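Hydrolase (Burkholderia cenocepacia, PDB 4QKU) probably hydrolyses fumarylacetoacetate to fumarate and acetoacetate, the last step of phenylalanine and tyrosine breakdown, as a metal-dependent enzyme of the FAH family. Local coordinates at residues 15-19 with 290-294; 65-70 with 108-112. The contacts are given in a common frame with arbitrary orientation. Numbering follows the deposited sequence.

Overall arrangement
Both contacts involve helix 98-111. Contact 2 (65-70 with 108-112) packs the last turn of that helix onto the N-terminal sheet and helix 67-72: all its touching residues are buried, and everything that meets is aliphatic or aromatic. Contact 1 (15-19 with 290-294) is a surface contact between an early loop and a loop within the range of the C-terminal FAH family, mixing a few apolar touches with charged side chains, two of them, Arg16 and Glu293, joined by a long salt bridge. The helix flanks it, with Arg102 and Arg105 reaching into it. The centres of the two contacts lie about 17 Å apart, and the contacts touch where Thr18 CG2 packs 3.6 Å from Ser109 CB.

Contact 1: 15-19 with 290-294; sequences WRATL and DALEP
Leu19, Trp15 and Asp290 bury the most surface where two loops face each other without a hydrogen bond between them. Residues 15-19 wind into a short 3-10 turn over 17-19, with Thr18 N bonded to Trp15 O (3.1 Å) and Leu19 N to Arg16 O (3.2 Å). Opposite, Asp290 to Glu293 form a type I beta turn, closed by Glu293 N to Asp290 O at 3.1 Å. The closest CA pairing is Leu19 with Ala291, 6.8 Å apart. Leu19 (m, t) points at the turn: its CD2 lies 3.2 Å from Asp290 O and 3.9 Å from Pro294 CD, while its CD1 is 3.9 Å from Glu293 CB. Trp15, chi1 p, sets its CZ3 3.6 Å from Asp290 CB, with the carboxylate OD1 over one ring face. Further out, the extended Arg16 side chain makes a long salt bridge to Glu293, NH2 to OE2 3.8 Å; Glu293 OE1 pairs with Arg296. This surface packing, away from the metal site, joins the N-terminal loop to that between strands 280-288 and 296-297, consistent with a domain interface. Helix 98-111 flanks it: Arg102 bridges to Asp290 and makes a cation-pi contact with Trp15, and Arg105 bonds Thr18 OG1.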
loop_
_atom_site.group_PDB
_atom_site.type_symbol
_atom_site.label_atom_id
_atom_site.label_comp_id
_atom_site.label_asym_id
_atom_site.label_seq_id
_atom_site.Cartn_x
_atom_site.Cartn_y
_atom_site.Cartn_z
ATOM N N TRP B 15 -25.789 -20.463 11.717
ATOM C CA TRP B 15 -25.223 -20.316 10.393
ATOM C C TRP B 15 -24.628 -21.607 9.915
ATOM O O TRP B 15 -24.407 -21.771 8.721
ATOM C CB TRP B 15 -24.141 -19.235 10.385
ATOM C CG TRP B 15 -22.902 -19.564 11.189
ATOM C CD1 TRP B 15 -22.698 -19.281 12.504
ATOM C CD2 TRP B 15 -21.700 -20.207 10.731
ATOM N NE1 TRP B 15 -21.453 -19.694 12.889
ATOM C CE2 TRP B 15 -20.823 -20.284 11.829
ATOM C CE3 TRP B 15 -21.285 -20.729 9.505
ATOM C CZ2 TRP B 15 -19.545 -20.860 11.736
ATOM C CZ3 TRP B 15 -20.014 -21.301 9.414
ATOM C CH2 TRP B 15 -19.164 -21.358 10.521
ATOM N N ARG B 16 -24.377 -22.525 10.838
ATOM C CA ARG B 16 -23.831 -23.817 10.447
ATOM C C ARG B 16 -24.845 -24.666 9.679
ATOM O O ARG B 16 -24.452 -25.567 8.923
ATOM C CB ARG B 16 -23.254 -24.556 11.653
ATOM C CG ARG B 16 -21.995 -23.893 12.170
ATOM C CD ARG B 16 -21.496 -24.579 13.419
ATOM N NE ARG B 16 -20.161 -24.138 13.826
ATOM C CZ ARG B 16 -19.012 -24.560 13.290
ATOM N NH1 ARG B 16 -18.994 -25.444 12.292
ATOM N NH2 ARG B 16 -17.856 -24.081 13.750
ATOM N N ALA B 17 -26.134 -24.352 9.833
ATOM C CA ALA B 17 -27.212 -24.979 9.041
ATOM C C ALA B 17 -27.131 -24.621 7.539
ATOM O O ALA B 17 -27.545 -25.409 6.678
ATOM C CB ALA B 17 -28.567 -24.580 9.607
ATOM N N THR B 18 -26.576 -23.449 7.243
ATOM C CA THR B 18 -26.372 -23.011 5.876
ATOM C C THR B 18 -25.262 -23.794 5.172
ATOM O O THR B 18 -25.078 -23.621 3.974
ATOM C CB THR B 18 -25.974 -21.517 5.802
ATOM O OG1 THR B 18 -24.672 -21.332 6.388
ATOM C CG2 THR B 18 -26.999 -20.625 6.505
ATOM N N LEU B 19 -24.504 -24.621 5.897
ATOM C CA LEU B 19 -23.467 -25.457 5.265
ATOM C C LEU B 19 -23.993 -26.842 4.882
ATOM O O LEU B 19 -23.248 -27.649 4.343
ATOM C CB LEU B 19 -22.243 -25.626 6.181
ATOM C CG LEU B 19 -21.657 -24.372 6.826
ATOM C CD1 LEU B 19 -20.719 -24.710 7.984
ATOM C CD2 LEU B 19 -20.954 -23.532 5.783
ATOM N N ASP B 290 -16.745 -18.616 6.377
ATOM C CA ASP B 290 -17.800 -19.455 6.900
ATOM C C ASP B 290 -18.186 -20.491 5.860
ATOM O O ASP B 290 -18.360 -21.670 6.189
ATOM C CB ASP B 290 -19.013 -18.611 7.304
ATOM C CG ASP B 290 -18.841 -17.912 8.677
ATOM O OD1 ASP B 290 -17.847 -18.175 9.398
ATOM O OD2 ASP B 290 -19.719 -17.082 9.023
ATOM N N ALA B 291 -18.310 -20.077 4.605
ATOM C CA ALA B 291 -18.598 -21.014 3.527
ATOM C C ALA B 291 -17.488 -22.055 3.345
ATOM O O ALA B 291 -17.772 -23.168 2.942
ATOM C CB ALA B 291 -18.830 -20.266 2.230
ATOM N N LEU B 292 -16.238 -21.707 3.643
ATOM C CA LEU B 292 -15.133 -22.675 3.576
ATOM C C LEU B 292 -15.010 -23.593 4.784
ATOM O O LEU B 292 -14.121 -24.448 4.824
ATOM C CB LEU B 292 -13.815 -21.954 3.390
ATOM C CG LEU B 292 -13.761 -21.121 2.100
ATOM C CD1 LEU B 292 -12.626 -20.123 2.170
ATOM C CD2 LEU B 292 -13.621 -22.028 0.885
ATOM N N GLU B 293 -15.883 -23.433 5.773
ATOM C CA GLU B 293 -15.758 -24.202 7.018
ATOM C C GLU B 293 -15.700 -25.719 6.768
ATOM O O GLU B 293 -14.863 -26.389 7.373
ATOM C CB GLU B 293 -16.885 -23.836 8.019
ATOM C CG GLU B 293 -16.869 -24.594 9.343
ATOM C CD GLU B 293 -15.589 -24.403 10.166
ATOM O OE1 GLU B 293 -14.809 -23.470 9.913
ATOM O OE2 GLU B 293 -15.383 -25.187 11.107
ATOM N N PRO B 294 -16.541 -26.248 5.855
ATOM C CA PRO B 294 -16.538 -27.700 5.672
ATOM C C PRO B 294 -15.262 -28.217 5.025
ATOM O O PRO B 294 -15.044 -29.409 5.004
ATOM C CB PRO B 294 -17.752 -27.960 4.753
ATOM C CG PRO B 294 -18.634 -26.804 4.960
ATOM C CD PRO B 294 -17.683 -25.642 5.160
#

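Contact 2: 65-70 with 108-112; sequences VDLAAL and LSALF
This is a buried, wholly apolar contact inside the N-terminal domain, where the end of strand 63-66 and the start of helix 67-72 meet the C-terminal turn of helix 98-111. The closest CA atoms, Val65 and Leu108, are 9.0 Å apart, so side chains alone bridge the gap. Leu70 (t, p) points toward helix 98-111: its CD2 sits 3.5 Å from Leu108 CD2 and its CD1 4.1 Å from Leu111 CD2. Strand 63-66 lies between strands 130-132 and 55-60 in the domain's five-stranded antiparallel sheet, against which helix 98-111 packs. The chain turns directly from strand into helix at Asp66, the N-cap, whose OD1 accepts from Ala69 N at 3.1 Å, bringing Val65 and Leu70 onto the same neighbour. Val65 (t) places CG2 3.7 Å from Phe112 CZ, and Leu67 CD2 lies 4.1 Å from Leu108 CD1. Phe112 (m) offers its ring edge to Leu70, with CE2 4.4 Å from Leu70 CD2. Leu108 also rests on Val58 and Phe112 on Leu60, both of strand 55-60.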
loop_
_atom_site.group_PDB
_atom_site.type_symbol
_atom_site.label_atom_id
_atom_site.label_comp_id
_atom_site.label_asym_id
_atom_site.label_seq_id
_atom_site.Cartn_x
_atom_site.Cartn_y
_atom_site.Cartn_z
ATOM N N VAL B 65 -27.957 -12.046 -6.757
ATOM C CA VAL B 65 -28.874 -11.415 -5.847
ATOM C C VAL B 65 -28.476 -9.931 -5.642
ATOM O O VAL B 65 -27.401 -9.608 -5.145
ATOM C CB VAL B 65 -28.890 -12.150 -4.502
ATOM C CG1 VAL B 65 -29.962 -11.575 -3.598
ATOM C CG2 VAL B 65 -29.168 -13.629 -4.737
ATOM N N ASP B 66 -29.401 -9.059 -6.000
ATOM C CA ASP B 66 -29.247 -7.642 -5.811
ATOM C C ASP B 66 -29.619 -7.351 -4.368
ATOM O O ASP B 66 -30.782 -7.186 -4.057
ATOM C CB ASP B 66 -30.175 -6.896 -6.782
ATOM C CG ASP B 66 -29.909 -5.399 -6.830
ATOM O OD1 ASP B 66 -29.639 -4.780 -5.775
ATOM O OD2 ASP B 66 -30.018 -4.814 -7.934
ATOM N N LEU B 67 -28.614 -7.238 -3.507
ATOM C CA LEU B 67 -28.853 -6.997 -2.083
ATOM C C LEU B 67 -29.655 -5.713 -1.758
ATOM O O LEU B 67 -30.524 -5.748 -0.904
ATOM C CB LEU B 67 -27.534 -6.997 -1.292
ATOM C CG LEU B 67 -26.736 -8.298 -1.300
ATOM C CD1 LEU B 67 -25.531 -8.200 -0.367
ATOM C CD2 LEU B 67 -27.623 -9.475 -0.897
ATOM N N ALA B 68 -29.337 -4.597 -2.415
ATOM C CA ALA B 68 -30.054 -3.338 -2.193
ATOM C C ALA B 68 -31.524 -3.492 -2.490
ATOM O O ALA B 68 -32.363 -3.148 -1.660
ATOM C CB ALA B 68 -29.477 -2.218 -3.056
ATOM N N ALA B 69 -31.811 -4.065 -3.661
ATOM C CA ALA B 69 -33.189 -4.335 -4.097
ATOM C C ALA B 69 -33.918 -5.266 -3.148
ATOM O O ALA B 69 -35.105 -5.085 -2.869
ATOM C CB ALA B 69 -33.210 -4.928 -5.497
ATOM N N LEU B 70 -33.204 -6.262 -2.653
ATOM C CA LEU B 70 -33.788 -7.208 -1.706
ATOM C C LEU B 70 -34.126 -6.487 -0.401
ATOM O O LEU B 70 -35.177 -6.745 0.205
ATOM C CB LEU B 70 -32.831 -8.382 -1.476
ATOM C CG LEU B 70 -33.425 -9.731 -1.115
ATOM C CD1 LEU B 70 -34.335 -10.264 -2.216
ATOM C CD2 LEU B 70 -32.298 -10.718 -0.820
ATOM N N LEU B 108 -30.384 -15.146 3.450
ATOM C CA LEU B 108 -30.310 -15.501 2.051
ATOM C C LEU B 108 -30.496 -16.992 1.879
ATOM O O LEU B 108 -31.317 -17.425 1.076
ATOM C CB LEU B 108 -28.990 -15.061 1.440
ATOM C CG LEU B 108 -28.773 -13.554 1.334
ATOM C CD1 LEU B 108 -27.433 -13.292 0.687
ATOM C CD2 LEU B 108 -29.886 -12.857 0.570
ATOM N N SER B 109 -29.762 -17.778 2.649
ATOM C CA SER B 109 -29.932 -19.230 2.600
ATOM C C SER B 109 -31.396 -19.666 2.802
ATOM O O SER B 109 -31.870 -20.569 2.133
ATOM C CB SER B 109 -29.060 -19.919 3.627
ATOM O OG SER B 109 -29.098 -21.311 3.422
ATOM N N ALA B 110 -32.095 -19.011 3.718
ATOM C CA ALA B 110 -33.480 -19.364 4.029
ATOM C C ALA B 110 -34.388 -18.975 2.891
ATOM O O ALA B 110 -35.185 -19.744 2.429
ATOM C CB ALA B 110 -33.925 -18.693 5.322
ATOM N N LEU B 111 -34.210 -17.774 2.401
ATOM C CA LEU B 111 -35.050 -17.248 1.323
ATOM C C LEU B 111 -34.935 -18.015 0.001
ATOM O O LEU B 111 -35.928 -18.172 -0.715
ATOM C CB LEU B 111 -34.708 -15.774 1.092
ATOM C CG LEU B 111 -35.728 -15.020 0.236
ATOM C CD1 LEU B 111 -37.082 -14.958 0.950
ATOM C CD2 LEU B 111 -35.215 -13.635 -0.117
ATOM N N PHE B 112 -33.728 -18.477 -0.319
ATOM C CA PHE B 112 -33.481 -19.106 -1.607
ATOM C C PHE B 112 -33.485 -20.598 -1.532
ATOM O O PHE B 112 -33.251 -21.257 -2.532
ATOM C CB PHE B 112 -32.184 -18.589 -2.229
ATOM C CG PHE B 112 -32.290 -17.180 -2.721
ATOM C CD1 PHE B 112 -32.910 -16.910 -3.925
ATOM C CD2 PHE B 112 -31.827 -16.124 -1.954
ATOM C CE1 PHE B 112 -33.053 -15.617 -4.381
ATOM C CE2 PHE B 112 -31.963 -14.826 -2.399
ATOM C CZ PHE B 112 -32.579 -14.572 -3.626
#